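Local atomic coordinates of L-lysine 6-monooxygenase (Pseudomonas syringae pv. tomato, PDB entry 5CQF), a protein that probably hydroxylates the side-chain amine of L-lysine, using FAD and NADPH, as an early step in building a siderophore. Residues 107-111 / 112-116; 252-255 / 256-259; 294-297 / 298-302; 397-401 / 402-406. All coordinates share one frame; numbering follows the deposited sequence.

Interaction 1: residues 107-111 / 112-116; sequences RPASR and HEWSD
His112 sets its CB 3.8 Å from Ser110 OG, on the first turn of helix 111-125, where Ser110 is the N-cap. The ring of His112 swings away from the loop and gives ND1 to Glu61. Glu113 makes the capping bond itself: its N donates to Ser110 OG over 3.1 Å. The serine hydroxyl can meet that amide because chi1 of 68° tucks OG between its own N and C. The same OG is hydrogen-bonded to Glu299 of the second subunit, so the cap is shared with the assembly. The carboxylate of Glu113 reaches back toward the loop, where OE1 accepts from a water 2.7 Å away. That water also accepts from Ser110 N and from Arg107 NH1, whose guanidinium meets it edge-on. Glu113 OE2 turns to Arg98 of its own chain, a salt bridge, and to Tyr298 of the second subunit.

Trp114 N then starts the regular helical ladder with a nearly straight bond to Ser110 O (2.9 Å, 171° at the hydrogen). Its indole folds back over the loop until NE1 lies 3.4 Å from Ala109 CB. A second water, in the indole plane, accepts from NE1. Ser115 closes the turn by giving two bonds to Arg111 O: its N approaches at 2.9 Å, whereas OG comes from above the carbonyl plane at 3.2 Å.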
loop_
_atom_site.group_PDB
_atom_site.type_symbol
_atom_site.label_atom_id
_atom_site.label_comp_id
_atom_site.label_asym_id
_atom_site.label_seq_id
_atom_site.Cartn_x
_atom_site.Cartn_y
_atom_site.Cartn_z
ATOM N N ARG A 107 3.270 -6.746 5.867
ATOM C CA ARG A 107 2.466 -6.012 6.823
ATOM C C ARG A 107 3.197 -6.033 8.153
ATOM O O ARG A 107 4.140 -6.802 8.337
ATOM C CB ARG A 107 1.061 -6.625 6.963
ATOM C CG ARG A 107 1.024 -8.090 7.432
ATOM C CD ARG A 107 -0.312 -8.507 8.037
ATOM N NE ARG A 107 -0.378 -9.946 8.310
ATOM C CZ ARG A 107 0.168 -10.570 9.365
ATOM N NH1 ARG A 107 0.854 -9.915 10.307
ATOM N NH2 ARG A 107 0.012 -11.883 9.493
ATOM N N PRO A 108 2.778 -5.186 9.090
ATOM C CA PRO A 108 3.373 -5.283 10.407
ATOM C C PRO A 108 2.889 -6.534 11.111
ATOM O O PRO A 108 1.906 -7.112 10.704
ATOM C CB PRO A 108 2.905 -4.020 11.131
ATOM C CG PRO A 108 2.046 -3.271 10.175
ATOM C CD PRO A 108 1.759 -4.139 8.997
ATOM N N ALA A 109 3.628 -6.941 12.131
ATOM C CA ALA A 109 3.372 -8.106 12.901
ATOM C C ALA A 109 2.056 -7.915 13.585
ATOM O O ALA A 109 1.721 -6.798 13.943
ATOM C CB ALA A 109 4.456 -8.255 13.945
ATOM N N SER A 110 1.348 -9.005 13.848
ATOM C CA SER A 110 0.051 -8.920 14.465
ATOM C C SER A 110 0.190 -8.825 15.967
ATOM O O SER A 110 1.223 -9.155 16.549
ATOM C CB SER A 110 -0.818 -10.129 14.092
ATOM O OG SER A 110 -0.292 -11.321 14.677
ATOM N N ARG A 111 -0.867 -8.333 16.588
ATOM C CA ARG A 111 -0.984 -8.376 18.018
ATOM C C ARG A 111 -0.668 -9.764 18.572
ATOM O O ARG A 111 0.042 -9.901 19.553
ATOM C CB ARG A 111 -2.400 -7.999 18.410
ATOM C CG ARG A 111 -2.664 -8.114 19.901
ATOM C CD ARG A 111 -3.809 -7.213 20.325
ATOM N NE ARG A 111 -3.551 -5.829 19.923
ATOM C CZ ARG A 111 -4.421 -4.836 20.070
ATOM N NH1 ARG A 111 -5.599 -5.079 20.633
ATOM N NH2 ARG A 111 -4.115 -3.614 19.651
ATOM N N HIS A 112 -1.222 -10.783 17.950
ATOM C CA HIS A 112 -1.025 -12.161 18.417
ATOM C C HIS A 112 0.474 -12.536 18.373
ATOM O O HIS A 112 0.997 -13.115 19.319
ATOM C CB HIS A 112 -1.931 -13.093 17.594
ATOM C CG HIS A 112 -1.666 -14.552 17.772
ATOM N ND1 HIS A 112 -1.804 -15.202 18.983
ATOM C CD2 HIS A 112 -1.345 -15.510 16.867
ATOM C CE1 HIS A 112 -1.542 -16.488 18.826
ATOM N NE2 HIS A 112 -1.261 -16.701 17.551
ATOM N N GLU A 113 1.165 -12.133 17.306
ATOM C CA GLU A 113 2.588 -12.382 17.198
ATOM C C GLU A 113 3.391 -11.621 18.262
ATOM O O GLU A 113 4.268 -12.205 18.928
ATOM C CB GLU A 113 3.124 -12.127 15.773
ATOM C CG GLU A 113 4.547 -12.676 15.598
ATOM C CD GLU A 113 5.047 -12.790 14.163
ATOM O OE1 GLU A 113 4.571 -12.071 13.245
ATOM O OE2 GLU A 113 5.962 -13.613 13.929
ATOM N N TRP A 114 3.096 -10.346 18.462
ATOM C CA TRP A 114 3.777 -9.591 19.529
ATOM C C TRP A 114 3.549 -10.189 20.920
ATOM O O TRP A 114 4.471 -10.211 21.734
ATOM C CB TRP A 114 3.338 -8.129 19.541
ATOM C CG TRP A 114 3.902 -7.312 18.453
ATOM C CD1 TRP A 114 3.241 -6.795 17.372
ATOM C CD2 TRP A 114 5.247 -6.912 18.322
ATOM N NE1 TRP A 114 4.105 -6.076 16.585
ATOM C CE2 TRP A 114 5.344 -6.136 17.162
ATOM C CE3 TRP A 114 6.390 -7.128 19.084
ATOM C CZ2 TRP A 114 6.523 -5.613 16.744
ATOM C CZ3 TRP A 114 7.558 -6.616 18.657
ATOM C CH2 TRP A 114 7.629 -5.876 17.516
ATOM N N SER A 115 2.340 -10.687 21.194
ATOM C CA SER A 115 2.078 -11.442 22.440
ATOM C C SER A 115 2.983 -12.643 22.597
ATOM O O SER A 115 3.620 -12.823 23.649
ATOM C CB SER A 115 0.632 -11.964 22.498
ATOM O OG SER A 115 -0.252 -10.871 22.598
ATOM N N ASP A 116 3.019 -13.477 21.559
ATOM C CA ASP A 116 3.898 -14.640 21.555
ATOM C C ASP A 116 5.346 -14.257 21.795
ATOM O O ASP A 116 6.042 -14.878 22.614
ATOM C CB ASP A 116 3.787 -15.398 20.236
ATOM C CG ASP A 116 4.436 -16.772 20.312
ATOM O OD1 ASP A 116 3.898 -17.619 21.040
ATOM O OD2 ASP A 116 5.477 -17.016 19.679
HETATM O O HOH W 1 2.085 -11.384 12.458
HETATM O O HOH W 2 4.128 -4.760 14.093
#

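Interaction 2: residues 252-255 / 256-259; sequences RVFA and PDHV
Phe254 and Pro256 meet ring against ring at the start of helix 255-264, an illustration of how a helical first turn can be bounded by apolar contacts as well as by backbone bonds. The two side chains cross at about a right angle. Pro256 CD stands 3.6 Å from the centroid of the phenyl ring, only 2° off its normal, in a CH-pi contact over the centre of one face. Pro256 CG adds a touch at Phe254 CZ. With CG of Phe254 anti to its backbone N (chi1 -173°), one face of the ring is brought against Pro256 CD. Leu417 of helix 412-428 packs against the same phenylalanine.

Asp257 approaches that ring quite differently, at its rim. Its carboxylate carbon lies in the ring plane, with OD1 3.4 Å from Phe254 CD2, and the planes of the two groups are 79° apart. A carboxylate oxygen beside ring C-H groups is a favourable electrostatic pairing in principle.

Val253 and His258 form the other crossing, again near a right angle. Val253 CG2 sits over the imidazole face, 4.1 Å from its centroid, while Phe249 meets the histidine edge-to-face. Phe254 O faces the rim of the imidazole, in its plane, 3.4 Å from His258 CD2.

In the backbone, Phe254 O accepts from Asp257 N. Ala255 O serves two amides: a weak bond comes from His258 N, and Val259 N supplies the straighter one at 2.9 Å.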
loop_
_atom_site.group_PDB
_atom_site.type_symbol
_atom_site.label_atom_id
_atom_site.label_comp_id
_atom_site.label_asym_id
_atom_site.label_seq_id
_atom_site.Cartn_x
_atom_site.Cartn_y
_atom_site.Cartn_z
ATOM N N ARG A 252 3.696 8.147 15.523
ATOM C CA ARG A 252 3.736 9.284 14.612
ATOM C C ARG A 252 4.975 10.119 14.793
ATOM O O ARG A 252 5.447 10.702 13.834
ATOM C CB ARG A 252 2.511 10.182 14.817
ATOM C CG ARG A 252 1.216 9.516 14.398
ATOM C CD ARG A 252 1.114 9.362 12.876
ATOM N NE ARG A 252 0.995 10.670 12.222
ATOM C CZ ARG A 252 -0.119 11.396 12.161
ATOM N NH1 ARG A 252 -1.244 10.938 12.675
ATOM N NH2 ARG A 252 -0.110 12.581 11.570
ATOM N N VAL A 253 5.472 10.217 16.023
ATOM C CA VAL A 253 6.653 11.011 16.335
ATOM C C VAL A 253 7.517 10.315 17.362
ATOM O O VAL A 253 7.035 9.426 18.043
ATOM C CB VAL A 253 6.289 12.398 16.897
ATOM C CG1 VAL A 253 5.681 13.257 15.802
ATOM C CG2 VAL A 253 5.343 12.296 18.078
ATOM N N PHE A 254 8.780 10.723 17.455
ATOM C CA PHE A 254 9.701 10.174 18.451
ATOM C C PHE A 254 9.339 10.817 19.771
ATOM O O PHE A 254 9.713 11.970 20.027
ATOM C CB PHE A 254 11.159 10.444 18.074
ATOM C CG PHE A 254 12.166 9.775 18.965
ATOM C CD1 PHE A 254 12.208 8.397 19.090
ATOM C CD2 PHE A 254 13.099 10.530 19.673
ATOM C CE1 PHE A 254 13.139 7.782 19.905
ATOM C CE2 PHE A 254 14.033 9.928 20.498
ATOM C CZ PHE A 254 14.061 8.551 20.608
ATOM N N ALA A 255 8.573 10.083 20.583
ATOM C CA ALA A 255 8.050 10.604 21.861
ATOM C C ALA A 255 9.091 11.216 22.794
ATOM O O ALA A 255 8.839 12.276 23.348
ATOM C CB ALA A 255 7.280 9.523 22.616
ATOM N N PRO A 256 10.265 10.576 22.969
ATOM C CA PRO A 256 11.227 11.202 23.883
ATOM C C PRO A 256 11.585 12.673 23.600
ATOM O O PRO A 256 11.866 13.396 24.555
ATOM C CB PRO A 256 12.467 10.307 23.771
ATOM C CG PRO A 256 11.869 8.981 23.464
ATOM C CD PRO A 256 10.748 9.276 22.493
ATOM N N ASP A 257 11.575 13.100 22.337
ATOM C CA ASP A 257 11.798 14.516 22.023
ATOM C C ASP A 257 10.694 15.416 22.579
ATOM O O ASP A 257 10.963 16.558 22.972
ATOM C CB ASP A 257 11.859 14.750 20.530
ATOM C CG ASP A 257 13.110 14.179 19.890
ATOM O OD1 ASP A 257 14.042 13.713 20.602
ATOM O OD2 ASP A 257 13.146 14.223 18.643
ATOM N N HIS A 258 9.464 14.898 22.580
ATOM C CA HIS A 258 8.309 15.612 23.117
ATOM C C HIS A 258 8.311 15.561 24.646
ATOM O O HIS A 258 7.970 16.538 25.285
ATOM C CB HIS A 258 7.009 15.089 22.489
ATOM C CG HIS A 258 6.978 15.301 21.003
ATOM N ND1 HIS A 258 6.238 16.300 20.403
ATOM C CD2 HIS A 258 7.675 14.702 20.004
ATOM C CE1 HIS A 258 6.473 16.303 19.102
ATOM N NE2 HIS A 258 7.335 15.338 18.833
ATOM N N VAL A 259 8.733 14.439 25.223
ATOM C CA VAL A 259 8.921 14.356 26.655
ATOM C C VAL A 259 10.005 15.378 27.031
ATOM O O VAL A 259 9.781 16.134 27.995
ATOM C CB VAL A 259 9.265 12.926 27.111
ATOM C CG1 VAL A 259 9.589 12.869 28.605
ATOM C CG2 VAL A 259 8.125 11.967 26.768
#

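Interaction 3: residues 294-297 / 298-302; sequences FSLI and YEDSI
Glu299 N and Ser295 O are joined by a 2.9 Å bond, one rung of an alpha-helical ladder. The rungs on either side link Tyr298 N to Phe294 O at 2.9 Å and Asp300 N to Leu296 O at 3.0 Å. The three are close to straight. The next bond, from Ser301 N to Ile297 O, is more bent at 142°. There the Ser301 hydroxyl takes part: with chi1 at 76° its OG lies back over the preceding turn and donates to Tyr298 O at 2.6 Å, a side-chain bond to the helix backbone.

Several polar side chains find their partners off the helix. In Glu299, chi1 of -70° puts CG anti to the carbonyl carbon and 3.4 Å from Ser295 O; the bend at chi2 then turns the carboxylate, which reaches Arg107 and Ser110 of the second subunit. Ser295 OG is held by that same Arg107, and Tyr298 OH by Glu113 and Arg98 of the second subunit. Asp300 forms salt bridges with Arg307 and Arg305 of its own chain.

Direct contact between side chains is sparse: Leu296 CD1 passes obliquely by Asp300 OD1 at 3.9 Å. Separately, Tyr298 CB lies against the backbone oxygen Phe294 O.

In the fold, these residues lie on helix 287-302. Leu296 packs on Leu221, Val224 and Ser225 of helix 214-226, while Phe294 and Tyr298 lean on Leu105 and Phe102 of the second subunit, from its helix 99-105.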
loop_
_atom_site.group_PDB
_atom_site.type_symbol
_atom_site.label_atom_id
_atom_site.label_comp_id
_atom_site.label_asym_id
_atom_site.label_seq_id
_atom_site.Cartn_x
_atom_site.Cartn_y
_atom_site.Cartn_z
ATOM N N PHE A 294 -14.179 -0.062 9.013
ATOM C CA PHE A 294 -14.892 0.592 7.891
ATOM C C PHE A 294 -15.231 -0.391 6.737
ATOM O O PHE A 294 -16.345 -0.394 6.192
ATOM C CB PHE A 294 -14.054 1.785 7.403
ATOM C CG PHE A 294 -14.702 2.576 6.318
ATOM C CD1 PHE A 294 -15.591 3.623 6.620
ATOM C CD2 PHE A 294 -14.441 2.286 4.986
ATOM C CE1 PHE A 294 -16.206 4.347 5.592
ATOM C CE2 PHE A 294 -15.067 2.998 3.959
ATOM C CZ PHE A 294 -15.942 4.030 4.263
ATOM N N SER A 295 -14.294 -1.249 6.378
ATOM C CA SER A 295 -14.541 -2.244 5.312
ATOM C C SER A 295 -15.677 -3.223 5.639
ATOM O O SER A 295 -16.506 -3.514 4.795
ATOM C CB SER A 295 -13.262 -3.030 5.015
ATOM O OG SER A 295 -13.480 -4.043 4.054
ATOM N N LEU A 296 -15.712 -3.707 6.874
ATOM C CA LEU A 296 -16.715 -4.660 7.289
ATOM C C LEU A 296 -18.099 -4.046 7.318
ATOM O O LEU A 296 -19.067 -4.666 6.894
ATOM C CB LEU A 296 -16.358 -5.204 8.682
ATOM C CG LEU A 296 -17.323 -6.227 9.325
ATOM C CD1 LEU A 296 -17.716 -7.297 8.312
ATOM C CD2 LEU A 296 -16.674 -6.867 10.549
ATOM N N ILE A 297 -18.202 -2.837 7.855
ATOM C CA ILE A 297 -19.461 -2.121 7.874
ATOM C C ILE A 297 -19.901 -1.938 6.436
ATOM O O ILE A 297 -21.025 -2.220 6.103
ATOM C CB ILE A 297 -19.325 -0.734 8.546
ATOM C CG1 ILE A 297 -18.909 -0.862 10.020
ATOM C CG2 ILE A 297 -20.613 0.081 8.445
ATOM C CD1 ILE A 297 -19.847 -1.665 10.884
ATOM N N TYR A 298 -19.009 -1.480 5.570
ATOM C CA TYR A 298 -19.355 -1.259 4.160
ATOM C C TYR A 298 -19.887 -2.533 3.487
ATOM O O TYR A 298 -20.888 -2.484 2.807
ATOM C CB TYR A 298 -18.140 -0.758 3.370
ATOM C CG TYR A 298 -18.459 -0.443 1.935
ATOM C CD1 TYR A 298 -18.457 -1.435 0.959
ATOM C CD2 TYR A 298 -18.751 0.850 1.548
ATOM C CE1 TYR A 298 -18.751 -1.139 -0.358
ATOM C CE2 TYR A 298 -19.060 1.156 0.226
ATOM C CZ TYR A 298 -19.052 0.159 -0.734
ATOM O OH TYR A 298 -19.381 0.487 -2.049
ATOM N N GLU A 299 -19.174 -3.645 3.633
ATOM C CA GLU A 299 -19.619 -4.928 3.063
ATOM C C GLU A 299 -20.998 -5.310 3.588
ATOM O O GLU A 299 -21.891 -5.615 2.809
ATOM C CB GLU A 299 -18.616 -6.046 3.356
ATOM C CG GLU A 299 -17.310 -5.921 2.590
ATOM C CD GLU A 299 -17.483 -5.842 1.070
ATOM O OE1 GLU A 299 -18.039 -6.780 0.468
ATOM O OE2 GLU A 299 -17.023 -4.845 0.484
ATOM N N ASP A 300 -21.194 -5.218 4.901
ATOM C CA ASP A 300 -22.515 -5.396 5.501
ATOM C C ASP A 300 -23.617 -4.601 4.810
ATOM O O ASP A 300 -24.722 -5.102 4.636
ATOM C CB ASP A 300 -22.490 -4.936 6.948
ATOM C CG ASP A 300 -22.309 -6.056 7.929
ATOM O OD1 ASP A 300 -21.532 -7.017 7.680
ATOM O OD2 ASP A 300 -22.951 -5.920 8.985
ATOM N N SER A 301 -23.331 -3.352 4.454
ATOM C CA SER A 301 -24.348 -2.454 3.878
ATOM C C SER A 301 -24.745 -2.831 2.464
ATOM O O SER A 301 -25.732 -2.357 1.959
ATOM C CB SER A 301 -23.829 -1.020 3.824
ATOM O OG SER A 301 -22.901 -0.879 2.743
ATOM N N ILE A 302 -23.939 -3.634 1.790
ATOM C CA ILE A 302 -24.282 -4.055 0.439
ATOM C C ILE A 302 -25.542 -4.909 0.485
ATOM O O ILE A 302 -26.390 -4.775 -0.366
ATOM C CB ILE A 302 -23.122 -4.823 -0.191
ATOM C CG1 ILE A 302 -21.941 -3.877 -0.391
ATOM C CG2 ILE A 302 -23.541 -5.418 -1.508
ATOM C CD1 ILE A 302 -20.616 -4.591 -0.593
#

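Interaction 4: residues 397-401 / 402-406; sequences NGLSE and RSHGI
Leu399 and His404 are in van der Waals contact, their side chains crossing at about a right angle with Leu399 CD2 3.7 Å from His404 CB. The apolar pair is Leu399 with Ile406, which lies alongside it and points the same way, its CG2 4.1 Å from Leu399 CD1. Helix 255-264 completes this cluster, since Val259 touches all three residues.

Backbone bonds wind the chain between these side chains. His404 N donates to Ser400 O over 2.8 Å. Gly405 N reaches Glu401 O at 2.9 Å, coming in from above the carbonyl plane. Together they define the single turn of helix 401-404, entered just after strand 393-396 of the parallel, Rossmann-like sheet. Ser400 is its N-cap: chi1 of 61° turns OG in toward the first turn, where it accepts from Ser403 N at 3.3 Å. At the other end Gly405 leaves the helix with a positive phi of 79°, a value readily adopted by glycine.

Water-mediated bonds tie in the polar side chains. One water lies 2.8 Å from Ser400 OG, donates to Ser403 OG and accepts from Arg402 NH1 at the guanidinium edge. Another, in the imidazole plane beside His404 NE2, donates to Gly398 O.

Charged and ring partners come from elsewhere in the chain. Arg402 is salt-bridged to Asp373, and Glu401 to Arg278. His404 ND1 is hydrogen-bonded to His263 NE2. The adjacent residue also meets this ring: Ser403 CB sits 3.5 Å above one face of the His404 imidazole, toward its rim.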
loop_
_atom_site.group_PDB
_atom_site.type_symbol
_atom_site.label_atom_id
_atom_site.label_comp_id
_atom_site.label_asym_id
_atom_site.label_seq_id
_atom_site.Cartn_x
_atom_site.Cartn_y
_atom_site.Cartn_z
ATOM N N ASN A 397 7.658 3.745 36.143
ATOM C CA ASN A 397 8.040 3.336 34.782
ATOM C C ASN A 397 6.885 3.446 33.788
ATOM O O ASN A 397 6.354 2.442 33.297
ATOM C CB ASN A 397 8.592 1.909 34.806
ATOM C CG ASN A 397 9.345 1.554 33.555
ATOM O OD1 ASN A 397 9.420 2.343 32.620
ATOM N ND2 ASN A 397 9.921 0.351 33.531
ATOM N N GLY A 398 6.512 4.675 33.474
ATOM C CA GLY A 398 5.402 4.922 32.544
ATOM C C GLY A 398 5.340 6.393 32.176
ATOM O O GLY A 398 6.037 7.221 32.763
ATOM N N LEU A 399 4.531 6.698 31.173
ATOM C CA LEU A 399 4.225 8.066 30.812
ATOM C C LEU A 399 2.920 8.518 31.462
ATOM O O LEU A 399 2.126 7.701 31.916
ATOM C CB LEU A 399 4.136 8.198 29.297
ATOM C CG LEU A 399 5.501 8.103 28.596
ATOM C CD1 LEU A 399 5.326 8.029 27.091
ATOM C CD2 LEU A 399 6.376 9.295 28.947
ATOM N N SER A 400 2.746 9.836 31.530
ATOM C CA SER A 400 1.478 10.494 31.911
ATOM C C SER A 400 1.484 11.912 31.363
ATOM O O SER A 400 2.556 12.520 31.199
ATOM C CB SER A 400 1.298 10.562 33.428
ATOM O OG SER A 400 2.325 11.300 34.047
ATOM N N GLU A 401 0.300 12.434 31.078
ATOM C CA GLU A 401 0.176 13.816 30.661
ATOM C C GLU A 401 0.746 14.770 31.731
ATOM O O GLU A 401 1.476 15.701 31.406
ATOM C CB GLU A 401 -1.291 14.143 30.288
ATOM C CG GLU A 401 -1.709 13.369 29.035
ATOM C CD GLU A 401 -2.990 13.852 28.347
ATOM O OE1 GLU A 401 -3.148 13.562 27.134
ATOM O OE2 GLU A 401 -3.836 14.495 28.992
ATOM N N ARG A 402 0.453 14.504 32.998
ATOM C CA ARG A 402 0.732 15.466 34.078
ATOM C C ARG A 402 2.246 15.584 34.338
ATOM O O ARG A 402 2.737 16.659 34.637
ATOM C CB ARG A 402 -0.045 15.106 35.370
ATOM C CG ARG A 402 0.359 13.755 35.994
ATOM C CD ARG A 402 -0.371 13.424 37.294
ATOM N NE ARG A 402 0.025 14.307 38.382
ATOM C CZ ARG A 402 1.173 14.210 39.045
ATOM N NH1 ARG A 402 2.054 13.254 38.758
ATOM N NH2 ARG A 402 1.446 15.062 40.017
ATOM N N SER A 403 2.982 14.481 34.227
ATOM C CA SER A 403 4.426 14.496 34.472
ATOM C C SER A 403 5.239 14.626 33.189
ATOM O O SER A 403 6.335 15.165 33.212
ATOM C CB SER A 403 4.845 13.228 35.214
ATOM O OG SER A 403 4.307 13.192 36.520
ATOM N N HIS A 404 4.745 14.085 32.072
ATOM C CA HIS A 404 5.580 13.983 30.875
ATOM C C HIS A 404 4.965 14.539 29.603
ATOM O O HIS A 404 5.598 14.498 28.563
ATOM C CB HIS A 404 6.001 12.532 30.657
ATOM C CG HIS A 404 6.610 11.905 31.866
ATOM N ND1 HIS A 404 7.882 12.200 32.288
ATOM C CD2 HIS A 404 6.120 11.010 32.755
ATOM C CE1 HIS A 404 8.157 11.524 33.392
ATOM N NE2 HIS A 404 7.110 10.777 33.689
ATOM N N GLY A 405 3.747 15.069 29.673
ATOM C CA GLY A 405 3.111 15.641 28.495
ATOM C C GLY A 405 2.501 14.651 27.511
ATOM O O GLY A 405 1.887 15.062 26.521
ATOM N N ILE A 406 2.636 13.357 27.795
ATOM C CA ILE A 406 2.090 12.305 26.938
ATOM C C ILE A 406 1.341 11.236 27.736
ATOM O O ILE A 406 1.751 10.819 28.820
ATOM C CB ILE A 406 3.189 11.590 26.142
ATOM C CG1 ILE A 406 3.950 12.575 25.261
ATOM C CG2 ILE A 406 2.582 10.518 25.254
ATOM C CD1 ILE A 406 5.253 11.991 24.722
HETATM O O HOH W 3 6.421 8.385 35.265
HETATM O O HOH W 4 2.521 11.235 36.841
#

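Interactions 1, 2 and 4 each open a helix, whereas interaction 3 lies wholly within one. Serine caps begin the helices of interactions 1 and 4; interaction 2 relies more on ring faces and edges. Interaction 4 is buried and meets no other subunit, while the remaining three are partly buried and border neighbouring chains. Interactions 2 and 4, with centres about 12 Å apart, join directly: Val259 CG2 packs on Ile406 CD1 at 3.5 Å. Interactions 1 and 3 are about 25 Å apart between centres in one chain, yet are partners across the interface with the second subunit, where their polar side chains pair.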